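Probable starch synthase 4, chloroplastic/amyloplastic (Arabidopsis thaliana, PDB 6GNE) belongs to the GT-B clan of glycosyltransferases as a probable plastid starch synthase, and binds adenosine-5'-diphosphate and glycan. Local coordinates at residues 73-78 with 117-122; 97-102 with 121-126; 106-109 with 115-118. All blocks are in the same frame, centred on the assembly; numbering follows the deposited sequence.

Contact 1: 73-78 with 117-122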
# COMPACT_ATOMS: atom_id res chain seq x y z
N SER A 73 20.48 19.72 -9.24
CA SER A 73 20.30 19.11 -7.92
C SER A 73 21.64 18.64 -7.36
O SER A 73 22.51 18.22 -8.12
CB SER A 73 19.36 17.92 -8.06
OG SER A 73 19.17 17.24 -6.86
N TYR A 74 21.78 18.67 -6.04
CA TYR A 74 23.03 18.27 -5.39
C TYR A 74 23.15 16.78 -5.15
O TYR A 74 22.21 16.15 -4.75
CB TYR A 74 23.15 19.02 -4.05
CG TYR A 74 24.37 18.69 -3.20
CD1 TYR A 74 24.36 17.59 -2.31
CD2 TYR A 74 25.51 19.51 -3.23
CE1 TYR A 74 25.48 17.31 -1.52
CE2 TYR A 74 26.63 19.22 -2.44
CZ TYR A 74 26.60 18.14 -1.58
OH TYR A 74 27.68 17.85 -0.81
N PHE A 75 24.34 16.23 -5.37
CA PHE A 75 24.69 14.87 -4.92
C PHE A 75 26.21 14.67 -4.90
O PHE A 75 26.86 15.01 -5.88
CB PHE A 75 24.06 13.82 -5.82
CG PHE A 75 23.68 12.56 -5.11
CD1 PHE A 75 22.70 12.57 -4.11
CD2 PHE A 75 24.27 11.36 -5.46
CE1 PHE A 75 22.34 11.40 -3.46
CE2 PHE A 75 23.91 10.17 -4.81
CZ PHE A 75 22.94 10.20 -3.82
N ASP A 76 26.78 14.16 -3.80
CA ASP A 76 28.24 13.89 -3.67
C ASP A 76 29.09 15.13 -4.00
O ASP A 76 30.08 15.02 -4.72
CB ASP A 76 28.69 12.70 -4.56
CG ASP A 76 28.09 11.34 -4.10
OD1 ASP A 76 28.05 11.05 -2.89
OD2 ASP A 76 27.67 10.54 -4.96
N GLY A 77 28.66 16.30 -3.51
CA GLY A 77 29.38 17.57 -3.72
C GLY A 77 29.30 18.26 -5.08
O GLY A 77 29.83 19.37 -5.25
N LYS A 78 28.66 17.61 -6.06
CA LYS A 78 28.47 18.13 -7.42
C LYS A 78 26.99 18.41 -7.65
O LYS A 78 26.12 17.87 -6.96
CB LYS A 78 28.94 17.10 -8.44
CG LYS A 78 30.45 16.92 -8.53
CD LYS A 78 30.88 15.47 -8.78
CE LYS A 78 31.96 15.35 -9.86
NZ LYS A 78 33.12 16.31 -9.75
N ASP A 117 19.76 1.23 -3.74
CA ASP A 117 18.46 1.90 -3.47
C ASP A 117 18.61 3.16 -2.60
O ASP A 117 17.94 4.16 -2.85
CB ASP A 117 17.43 0.95 -2.80
CG ASP A 117 16.63 0.12 -3.80
OD1 ASP A 117 16.73 0.32 -5.03
OD2 ASP A 117 15.85 -0.72 -3.35
N PHE A 118 19.49 3.09 -1.60
CA PHE A 118 19.71 4.20 -0.68
C PHE A 118 20.09 5.48 -1.45
O PHE A 118 19.52 6.57 -1.22
CB PHE A 118 20.79 3.83 0.34
CG PHE A 118 20.86 4.78 1.49
CD1 PHE A 118 21.53 5.99 1.37
CD2 PHE A 118 20.24 4.47 2.70
CE1 PHE A 118 21.56 6.88 2.42
CE2 PHE A 118 20.26 5.37 3.76
CZ PHE A 118 20.94 6.57 3.62
N ARG A 119 21.05 5.33 -2.36
CA ARG A 119 21.52 6.43 -3.17
C ARG A 119 20.41 6.92 -4.12
O ARG A 119 20.16 8.13 -4.21
CB ARG A 119 22.78 6.05 -3.93
CG ARG A 119 24.02 5.96 -3.04
CD ARG A 119 25.21 5.28 -3.72
NE ARG A 119 25.58 5.90 -5.00
CZ ARG A 119 26.18 7.08 -5.14
NH1 ARG A 119 26.45 7.52 -6.36
NH2 ARG A 119 26.48 7.85 -4.09
N ARG A 120 19.76 5.96 -4.79
CA ARG A 120 18.66 6.23 -5.72
C ARG A 120 17.62 7.13 -5.06
O ARG A 120 17.32 8.20 -5.57
CB ARG A 120 18.00 4.92 -6.18
CG ARG A 120 18.82 4.01 -7.07
CD ARG A 120 18.11 2.69 -7.36
NE ARG A 120 16.99 2.89 -8.30
CZ ARG A 120 15.83 2.22 -8.32
NH1 ARG A 120 15.54 1.26 -7.43
NH2 ARG A 120 14.93 2.50 -9.25
N PHE A 121 17.11 6.74 -3.90
CA PHE A 121 15.99 7.49 -3.32
C PHE A 121 16.39 8.72 -2.47
O PHE A 121 15.62 9.68 -2.36
CB PHE A 121 15.04 6.53 -2.60
CG PHE A 121 14.34 5.57 -3.54
CD1 PHE A 121 13.30 6.01 -4.35
CD2 PHE A 121 14.74 4.23 -3.63
CE1 PHE A 121 12.66 5.14 -5.21
CE2 PHE A 121 14.11 3.36 -4.51
CZ PHE A 121 13.06 3.81 -5.30
N SER A 122 17.56 8.71 -1.86
CA SER A 122 18.08 9.93 -1.24
C SER A 122 18.35 11.02 -2.31
O SER A 122 18.10 12.20 -2.07
CB SER A 122 19.33 9.67 -0.38
OG SER A 122 20.40 9.18 -1.15
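The end of strand 64-75 approaches the first turns of helix 117-134 most closely at Phe75 and Ser122, whose CA atoms are 9.0 Å apart. The CB of Phe75 points at the helix, and the far rim of its ring does the touching. Its CZ lies 3.5 Å from Arg119 O, and its CE1 is 3.7 Å from Ser122 OG, which sits at the ring edge near its plane. On the other side of the rim, Phe75 CE2 lies over one face of the Arg119 guanidinium, 3.5 Å from Arg119 NH2. Ring and guanidinium planes are 53° apart, so this is not a parallel stack. Residues 75-78 form a type I' turn, which closes the beta-hairpin of strands 64-75 and 78-89 with Asp76 and Gly77 at its corners. The turn places the Asp76 carboxylate where the Arg119 guanidinium can meet it. Arg119 bends about its CG-CD bond (chi3 55°), which swings its guanidinium toward the turn. There Arg119 NH2 gives a hydrogen bond of 3.1 Å to Asp76 OD2, on the syn lone pair, within a salt bridge. The N-H...O angle is 166°, and the two flat groups are nearly coplanar. Asp76 OD1 bonds Ser190 OG, so the carboxylate is held at both oxygens. Ser122 OG donates within the helix, to Phe118 O at 2.8 Å. Ser122 N reaches Phe118 O too, from the opposite face of that carbonyl.

Contact 2: 97-102 with 121-126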
# COMPACT_ATOMS: atom_id res chain seq x y z
N ILE A 97 10.47 13.26 -12.00
CA ILE A 97 11.86 13.70 -12.08
C ILE A 97 12.67 12.65 -12.85
O ILE A 97 12.70 11.49 -12.45
CB ILE A 97 12.44 13.95 -10.68
CG1 ILE A 97 11.58 14.97 -9.91
CG2 ILE A 97 13.86 14.46 -10.74
CD1 ILE A 97 12.15 15.36 -8.55
N GLU A 98 13.29 13.07 -13.94
CA GLU A 98 14.22 12.23 -14.70
C GLU A 98 15.69 12.68 -14.49
O GLU A 98 16.13 13.62 -15.14
CB GLU A 98 13.86 12.24 -16.19
CG GLU A 98 14.54 11.16 -16.97
CD GLU A 98 14.22 11.14 -18.45
OE1 GLU A 98 13.57 12.06 -19.04
OE2 GLU A 98 14.69 10.15 -19.03
N PRO A 99 16.43 12.01 -13.59
CA PRO A 99 17.82 12.45 -13.38
C PRO A 99 18.75 12.14 -14.53
O PRO A 99 18.60 11.14 -15.22
CB PRO A 99 18.26 11.70 -12.12
CG PRO A 99 16.98 11.29 -11.46
CD PRO A 99 16.04 11.00 -12.60
N GLN A 100 19.70 13.04 -14.73
CA GLN A 100 20.75 12.90 -15.73
C GLN A 100 22.01 12.79 -14.87
O GLN A 100 22.85 13.71 -14.81
CB GLN A 100 20.80 14.14 -16.66
CG GLN A 100 19.48 14.71 -17.16
CD GLN A 100 19.11 14.27 -18.56
OE1 GLN A 100 19.23 15.05 -19.51
NE2 GLN A 100 18.68 13.02 -18.69
N HIS A 101 22.07 11.72 -14.10
CA HIS A 101 23.23 11.38 -13.30
C HIS A 101 23.77 10.13 -13.96
O HIS A 101 23.00 9.26 -14.31
CB HIS A 101 22.78 11.10 -11.86
CG HIS A 101 23.90 10.77 -10.92
ND1 HIS A 101 24.53 9.54 -10.93
CD2 HIS A 101 24.48 11.48 -9.92
CE1 HIS A 101 25.45 9.52 -9.99
NE2 HIS A 101 25.45 10.68 -9.37
N PRO A 102 25.10 10.01 -14.13
CA PRO A 102 25.66 8.84 -14.88
C PRO A 102 25.22 7.45 -14.37
O PRO A 102 25.20 6.51 -15.15
CB PRO A 102 27.18 9.00 -14.76
CG PRO A 102 27.42 10.19 -13.90
CD PRO A 102 26.15 10.97 -13.73
N PHE A 121 17.11 6.74 -3.90
CA PHE A 121 15.99 7.49 -3.32
C PHE A 121 16.39 8.72 -2.47
O PHE A 121 15.62 9.68 -2.36
CB PHE A 121 15.04 6.53 -2.60
CG PHE A 121 14.34 5.57 -3.54
CD1 PHE A 121 13.30 6.01 -4.35
CD2 PHE A 121 14.74 4.23 -3.63
CE1 PHE A 121 12.66 5.14 -5.21
CE2 PHE A 121 14.11 3.36 -4.51
CZ PHE A 121 13.06 3.81 -5.30
N SER A 122 17.56 8.71 -1.86
CA SER A 122 18.08 9.93 -1.24
C SER A 122 18.35 11.02 -2.31
O SER A 122 18.10 12.20 -2.07
CB SER A 122 19.33 9.67 -0.38
OG SER A 122 20.40 9.18 -1.15
N TYR A 123 18.85 10.63 -3.49
CA TYR A 123 18.98 11.60 -4.60
C TYR A 123 17.62 12.20 -4.95
O TYR A 123 17.47 13.43 -5.01
CB TYR A 123 19.57 10.95 -5.86
CG TYR A 123 19.71 11.92 -7.03
CD1 TYR A 123 18.61 12.21 -7.88
CD2 TYR A 123 20.93 12.56 -7.29
CE1 TYR A 123 18.75 13.10 -8.93
CE2 TYR A 123 21.06 13.44 -8.36
CZ TYR A 123 19.98 13.72 -9.17
OH TYR A 123 20.14 14.58 -10.24
N PHE A 124 16.66 11.32 -5.20
CA PHE A 124 15.31 11.71 -5.55
C PHE A 124 14.72 12.68 -4.53
O PHE A 124 14.11 13.69 -4.92
CB PHE A 124 14.41 10.48 -5.67
CG PHE A 124 12.95 10.82 -5.78
CD1 PHE A 124 12.48 11.59 -6.85
CD2 PHE A 124 12.05 10.41 -4.80
CE1 PHE A 124 11.14 11.93 -6.95
CE2 PHE A 124 10.69 10.74 -4.91
CZ PHE A 124 10.24 11.50 -5.99
N SER A 125 14.90 12.37 -3.25
CA SER A 125 14.39 13.20 -2.15
C SER A 125 14.97 14.59 -2.22
O SER A 125 14.25 15.56 -2.05
CB SER A 125 14.70 12.58 -0.79
OG SER A 125 14.02 11.35 -0.60
N ARG A 126 16.27 14.68 -2.48
CA ARG A 126 16.94 15.97 -2.61
C ARG A 126 16.41 16.73 -3.81
O ARG A 126 15.95 17.86 -3.68
CB ARG A 126 18.46 15.82 -2.74
CG ARG A 126 19.24 17.12 -2.83
CD ARG A 126 19.09 17.92 -1.54
NE ARG A 126 19.55 19.30 -1.64
CZ ARG A 126 20.74 19.76 -1.28
NH1 ARG A 126 21.71 18.96 -0.84
NH2 ARG A 126 20.99 21.06 -1.41
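Pro99 and Tyr123 lead a buried, largely apolar strand-on-helix contact, in which strand 92-100 is covered by helix 117-134. Both belong to a beta-alpha-beta crossover of the Rossmann-like domain expected in a GT-B fold: the chain leaves strand 92-100, runs through the helix and enters strand 141-145, parallel to it in the same sheet. No hydrogen bond joins the two segments. Tyr123 has its CG anti to the backbone N (chi1 -180°), which extends the ring from the helix toward the strand. Pro99 and Tyr123 run alongside each other, pointing opposite ways. Pro99 CB is 3.5 Å from Tyr123 CE1, and Pro99 CG is 3.6 Å from the same atom, so two proline carbons lie against one corner of the phenol. The hydroxyl goes further: Tyr123 OH bonds Asn82 ND2 of strand 78-89. His101 approaches from the same side of the ring plane, its CD2 4.2 Å from Tyr123 CE2. Those two rings are oblique, their planes 73° apart. His101 ND1 bonds the backbone N of Ser103, which ties the imidazole to its own loop. The next helix residue, Phe124, covers the strand at Ile97, beside Ile49 of strand 45-51. Ile97 carries CG1 anti to its carbonyl carbon (chi1 -57°) and extends from there, so that the terminal methyl makes the touch: Ile97 CD1 lies 3.9 Å from Phe124 CE1.

Contact 3: 106-109 with 115-118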
# COMPACT_ATOMS: atom_id res chain seq x y z
N PHE A 106 16.88 5.84 -12.25
CA PHE A 106 15.53 5.36 -12.56
C PHE A 106 15.38 4.81 -13.97
O PHE A 106 14.34 4.93 -14.60
CB PHE A 106 14.53 6.45 -12.23
CG PHE A 106 14.62 6.86 -10.80
CD1 PHE A 106 14.24 5.98 -9.81
CD2 PHE A 106 15.17 8.09 -10.44
CE1 PHE A 106 14.37 6.33 -8.48
CE2 PHE A 106 15.29 8.44 -9.10
CZ PHE A 106 14.90 7.56 -8.12
N TRP A 107 16.44 4.12 -14.40
CA TRP A 107 16.53 3.52 -15.72
C TRP A 107 17.00 2.06 -15.57
O TRP A 107 17.77 1.59 -16.38
CB TRP A 107 17.54 4.33 -16.50
CG TRP A 107 17.07 5.00 -17.75
CD1 TRP A 107 16.29 4.46 -18.76
CD2 TRP A 107 17.46 6.31 -18.19
NE1 TRP A 107 16.13 5.39 -19.77
CE2 TRP A 107 16.85 6.52 -19.46
CE3 TRP A 107 18.28 7.32 -17.64
CZ2 TRP A 107 17.02 7.73 -20.18
CZ3 TRP A 107 18.44 8.52 -18.35
CH2 TRP A 107 17.81 8.72 -19.61
N ARG A 108 16.50 1.36 -14.55
CA ARG A 108 16.98 0.03 -14.16
C ARG A 108 15.98 -1.10 -14.44
O ARG A 108 16.22 -2.25 -14.08
CB ARG A 108 17.26 0.01 -12.65
CG ARG A 108 18.15 1.13 -12.13
CD ARG A 108 19.57 1.05 -12.66
NE ARG A 108 20.41 2.07 -12.01
CZ ARG A 108 20.93 1.99 -10.78
NH1 ARG A 108 20.74 0.93 -9.99
NH2 ARG A 108 21.66 3.00 -10.31
N GLY A 109 14.84 -0.78 -15.04
CA GLY A 109 13.82 -1.78 -15.34
C GLY A 109 12.96 -2.17 -14.16
O GLY A 109 12.09 -3.04 -14.30
N GLN A 115 20.88 -2.61 -5.72
CA GLN A 115 21.89 -2.63 -4.66
C GLN A 115 22.15 -1.23 -4.10
O GLN A 115 22.47 -1.08 -2.93
CB GLN A 115 23.20 -3.30 -5.16
CG GLN A 115 24.09 -3.93 -4.08
CD GLN A 115 23.41 -5.07 -3.24
OE1 GLN A 115 22.35 -5.63 -3.60
NE2 GLN A 115 24.04 -5.40 -2.11
N ASP A 116 21.96 -0.21 -4.92
CA ASP A 116 22.14 1.17 -4.47
C ASP A 116 20.80 1.92 -4.23
O ASP A 116 20.72 3.10 -4.49
CB ASP A 116 23.05 1.92 -5.47
CG ASP A 116 22.43 2.07 -6.87
OD1 ASP A 116 21.53 1.28 -7.23
OD2 ASP A 116 22.84 2.98 -7.61
N ASP A 117 19.76 1.23 -3.74
CA ASP A 117 18.46 1.90 -3.47
C ASP A 117 18.61 3.16 -2.60
O ASP A 117 17.94 4.16 -2.85
CB ASP A 117 17.43 0.95 -2.80
CG ASP A 117 16.63 0.12 -3.80
OD1 ASP A 117 16.73 0.32 -5.03
OD2 ASP A 117 15.85 -0.72 -3.35
N PHE A 118 19.49 3.09 -1.60
CA PHE A 118 19.71 4.20 -0.68
C PHE A 118 20.09 5.48 -1.45
O PHE A 118 19.52 6.57 -1.22
CB PHE A 118 20.79 3.83 0.34
CG PHE A 118 20.86 4.78 1.49
CD1 PHE A 118 21.53 5.99 1.37
CD2 PHE A 118 20.24 4.47 2.70
CE1 PHE A 118 21.56 6.88 2.42
CE2 PHE A 118 20.26 5.37 3.76
CZ PHE A 118 20.94 6.57 3.62
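Arg108 and Asp116 make the whole of the close contact, one ion pair between a loop and the start of a helix. The arginine comes end-on, and its NH1 and NH2 each take one carboxylate oxygen. Arg108 NH1 donates to Asp116 OD1 at 2.9 Å, and Arg108 NH2 donates to Asp116 OD2 at 2.9 Å. The second bond is the straighter, with an N-H...O angle of 176° against 162°. Both oxygens use their syn lone pairs, and the guanidinium and carboxylate are nearly coplanar. This is a bidentate salt bridge, with the two flat groups edge to edge. The guanidinium has further partners: Arg108 NE bonds Lys104 O, NH2 also bonds Ser103 O, and NH1 has a second acidic partner in Glu114 OE1. These bonds fix its rotation. Asp116 occupies the N-cap position of helix 117-134, but its side chain makes no capping bond. Its CG sits between the backbone N and the carbonyl carbon (chi1 65°), and the carboxylate is given to the arginine instead. The salt bridge therefore ties the loop after strand 92-100 to the beginning of the helix that follows it. Around this pair the contact is loose. It buries just 85 Å² in all, both partners are partly exposed, and Trp107, Gly109 and Gln115 beside them are exposed. The amide of Gln115 turns from the loop. Asp117, the next acid, keeps its OD1 6.4 Å from Arg108 NH1 and pairs with Arg120.

From the N terminus, the chain first reaches strand 64-75 and the hairpin turn of contact 1, then runs back through strand 78-89 and on through strand 92-100 to contact 2. Contact 3 follows in the loop before helix 117-134. All three end on that helix or its start. Contact 3 closes a short loop, nested inside the loop of contact 2. Contacts 1 and 2 start on different strands and end on the same stretch of helix, sharing Phe121 and Ser122. They meet where the Phe75 and Tyr123 rings pack edge-to-face. Phe106 of contact 3 touches Pro99, Phe121 and Phe124. Together they tie hairpin, inner strand 92-100 and loop to one helix.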